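Local structure of uncharacterized protein (3NQK) at residues A[88-91]-A[92-95]. The protein is of unknown function but is a beta-rich protein of Bacteroides ovatus, probably with an E-set-like domain followed by a second beta-rich domain. Residues are numbered along the deposited sequence; the frame is centred on the assembly and turned at random.
With EDO (1,2-ethanediol), chain C.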
HETATM    1  N   MSE A  88       6.786 -15.531  21.047  1.00 49.20           N
HETATM    2  CA  MSE A  88       5.353 -15.524  20.859  1.00 51.44           C
HETATM    3  C   MSE A  88       4.761 -16.909  21.074  1.00 54.10           C
HETATM    4  O   MSE A  88       5.371 -17.933  20.720  1.00 53.62           O
HETATM    5  CB  MSE A  88       5.002 -15.034  19.482  1.00 52.58           C
HETATM    6  CG  MSE A  88       3.554 -14.772  19.313  1.00 56.06           C
HETATM    7 SE   MSE A  88       3.274 -13.435  18.011  0.75 54.91          SE
HETATM    8  CE  MSE A  88       1.370 -13.176  18.211  1.00 62.44           C
ATOM      9  N   GLU A  89       3.561 -16.931  21.644  1.00 57.35           N
ATOM     10  CA  GLU A  89       2.898 -18.180  22.017  1.00 60.05           C
ATOM     11  C   GLU A  89       2.435 -18.918  20.774  1.00 59.40           C
ATOM     12  O   GLU A  89       1.985 -18.300  19.822  1.00 59.57           O
ATOM     13  CB  GLU A  89       1.697 -17.880  22.952  1.00 61.79           C
ATOM     14  CG  GLU A  89       2.087 -17.212  24.307  1.00 65.99           C
ATOM     15  CD  GLU A  89       0.869 -16.622  25.077  1.00 73.30           C
ATOM     16  OE1 GLU A  89       0.112 -15.791  24.489  1.00 64.36           O
ATOM     17  OE2 GLU A  89       0.722 -16.943  26.282  1.00 68.10           O
ATOM     18  N   GLU A  90       2.524 -20.243  20.797  1.00 60.90           N
ATOM     19  CA  GLU A  90       2.146 -21.061  19.627  1.00 63.78           C
ATOM     20  C   GLU A  90       0.663 -20.948  19.261  1.00 62.29           C
ATOM     21  O   GLU A  90       0.293 -21.138  18.112  1.00 62.38           O
ATOM     22  CB  GLU A  90       2.510 -22.527  19.860  1.00 67.09           C
ATOM     23  CG  GLU A  90       4.031 -22.765  20.011  1.00 78.43           C
ATOM     24  CD  GLU A  90       4.403 -24.250  20.149  1.00 90.42           C
ATOM     25  OE1 GLU A  90       3.500 -25.116  20.018  1.00 95.81           O
ATOM     26  OE2 GLU A  90       5.600 -24.543  20.386  1.00 90.22           O
ATOM     27  N   ASP A  91      -0.173 -20.622  20.232  1.00 62.94           N
ATOM     28  CA  ASP A  91      -1.605 -20.501  19.982  1.00 64.84           C
ATOM     29  C   ASP A  91      -1.962 -19.166  19.316  1.00 62.70           C
ATOM     30  O   ASP A  91      -3.099 -18.968  18.901  1.00 63.65           O
ATOM     31  CB  ASP A  91      -2.408 -20.684  21.297  1.00 67.01           C
ATOM     32  CG  ASP A  91      -2.169 -19.540  22.324  1.00 72.84           C
ATOM     33  OD1 ASP A  91      -2.652 -18.404  22.094  1.00 66.48           O
ATOM     34  OD2 ASP A  91      -1.587 -19.818  23.402  1.00 85.68           O
ATOM     35  N   LYS A  92      -0.971 -18.274  19.174  1.00 58.66           N
ATOM     36  CA  LYS A  92      -1.222 -16.921  18.668  1.00 56.00           C
ATOM     37  C   LYS A  92      -0.852 -16.713  17.184  1.00 53.04           C
ATOM     38  O   LYS A  92      -1.113 -15.634  16.632  1.00 49.70           O
ATOM     39  CB  LYS A  92      -0.465 -15.885  19.525  1.00 57.20           C
ATOM     40  CG  LYS A  92      -0.930 -15.784  21.025  1.00 63.04           C
ATOM     41  CD  LYS A  92      -2.367 -15.194  21.171  1.00 63.89           C
ATOM     42  CE  LYS A  92      -2.739 -14.911  22.662  1.00 63.01           C
ATOM     43  NZ  LYS A  92      -2.803 -16.154  23.508  1.00 65.59           N
ATOM     44  N   TYR A  93      -0.267 -17.735  16.536  1.00 51.82           N
ATOM     45  CA  TYR A  93       0.168 -17.607  15.126  1.00 49.00           C
ATOM     46  C   TYR A  93       0.215 -18.946  14.374  1.00 50.18           C
ATOM     47  O   TYR A  93       0.389 -19.989  14.969  1.00 51.81           O
ATOM     48  CB  TYR A  93       1.553 -16.975  15.069  1.00 47.16           C
ATOM     49  CG  TYR A  93       2.642 -17.906  15.537  1.00 46.12           C
ATOM     50  CD1 TYR A  93       3.181 -18.865  14.681  1.00 45.17           C
ATOM     51  CD2 TYR A  93       3.085 -17.877  16.842  1.00 37.75           C
ATOM     52  CE1 TYR A  93       4.146 -19.742  15.116  1.00 48.57           C
ATOM     53  CE2 TYR A  93       4.059 -18.748  17.286  1.00 42.74           C
ATOM     54  CZ  TYR A  93       4.592 -19.669  16.421  1.00 48.93           C
ATOM     55  OH  TYR A  93       5.538 -20.546  16.870  1.00 54.49           O
ATOM     56  N   GLU A  94       0.117 -18.873  13.047  1.00 52.24           N
ATOM     57  CA  GLU A  94       0.295 -20.046  12.159  1.00 54.38           C
ATOM     58  C   GLU A  94       0.937 -19.579  10.869  1.00 50.13           C
ATOM     59  O   GLU A  94       0.659 -18.497  10.410  1.00 48.05           O
ATOM     60  CB  GLU A  94      -1.066 -20.711  11.817  1.00 58.43           C
ATOM     61  CG  GLU A  94      -1.791 -21.426  13.013  1.00 74.25           C
ATOM     62  CD  GLU A  94      -1.168 -22.808  13.372  1.00 89.31           C
ATOM     63  OE1 GLU A  94      -0.085 -23.147  12.834  1.00 99.00           O
ATOM     64  OE2 GLU A  94      -1.772 -23.539  14.192  1.00 90.37           O
ATOM     65  N   PHE A  95       1.823 -20.387  10.305  1.00 48.37           N
ATOM     66  CA  PHE A  95       2.337 -20.123   8.961  1.00 46.30           C
ATOM     67  C   PHE A  95       2.795 -21.420   8.325  1.00 47.45           C
ATOM     68  O   PHE A  95       3.168 -22.348   9.017  1.00 48.80           O
ATOM     69  CB  PHE A  95       3.481 -19.100   8.988  1.00 44.18           C
ATOM     70  CG  PHE A  95       4.677 -19.559   9.720  1.00 37.83           C
ATOM     71  CD1 PHE A  95       5.596 -20.379   9.117  1.00 41.35           C
ATOM     72  CD2 PHE A  95       4.899 -19.163  11.016  1.00 43.79           C
ATOM     73  CE1 PHE A  95       6.695 -20.837   9.817  1.00 43.34           C
ATOM     74  CE2 PHE A  95       6.015 -19.605  11.713  1.00 39.25           C
ATOM     75  CZ  PHE A  95       6.891 -20.450  11.123  1.00 36.12           C
TER
HETATM   76  C1  EDO C 402       3.820 -22.997  12.274  1.00 62.44           C
HETATM   77  O1  EDO C 402       2.420 -22.731  12.060  1.00 54.49           O
HETATM   78  C2  EDO C 402       4.258 -24.211  11.444  1.00 70.33           C
HETATM   79  O2  EDO C 402       5.512 -23.945  10.791  1.00 70.74           O
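Lys92 bends its side chain toward the carboxylates of Glu89 and Asp91, lying beside both and pointing the same way. Its NZ forms two salt bridges, at 2.7 Å to Asp91 OD1, on the syn lone pair, and at 3.1 Å to Glu89 OE1, which it meets from above the carboxylate plane. The chain bends about CB-CG (chi2 -68°) and again about CD-CE (chi4 -64°), bringing the ammonium group back to the two acids. Replacing Lys92 with an alanine would probably leave two neighbouring negative charges without their shared counter-ion and free to turn. Beneath this charged layer the backbone closes a type I beta turn over Glu89 to Lys92, with Lys92 N donating to Glu89 O at 3.0 Å. The turn links strand 86-87, which pairs with strand 125-133, to strand 93-94, an outermost strand of the four-stranded antiparallel sheet, so the chain passes from the mixed sheet to the antiparallel one, consistent with the sandwich of E-set folds. Whereas Glu90 and Asp91 are exposed to solvent, Met88 and Tyr93 are buried and closely packed. Selenomethionine Met88, extended with CG anti to its own N (chi1 -170°), sets CE 3.5 Å from Lys92 CB and CG 4.0 Å from Tyr93 CD2. Met88 O lies in the plane of the Tyr93 ring at its edge, whereas Glu90 O sits over one face. Phe114 touches both Met88 and Tyr93 in this buried layer.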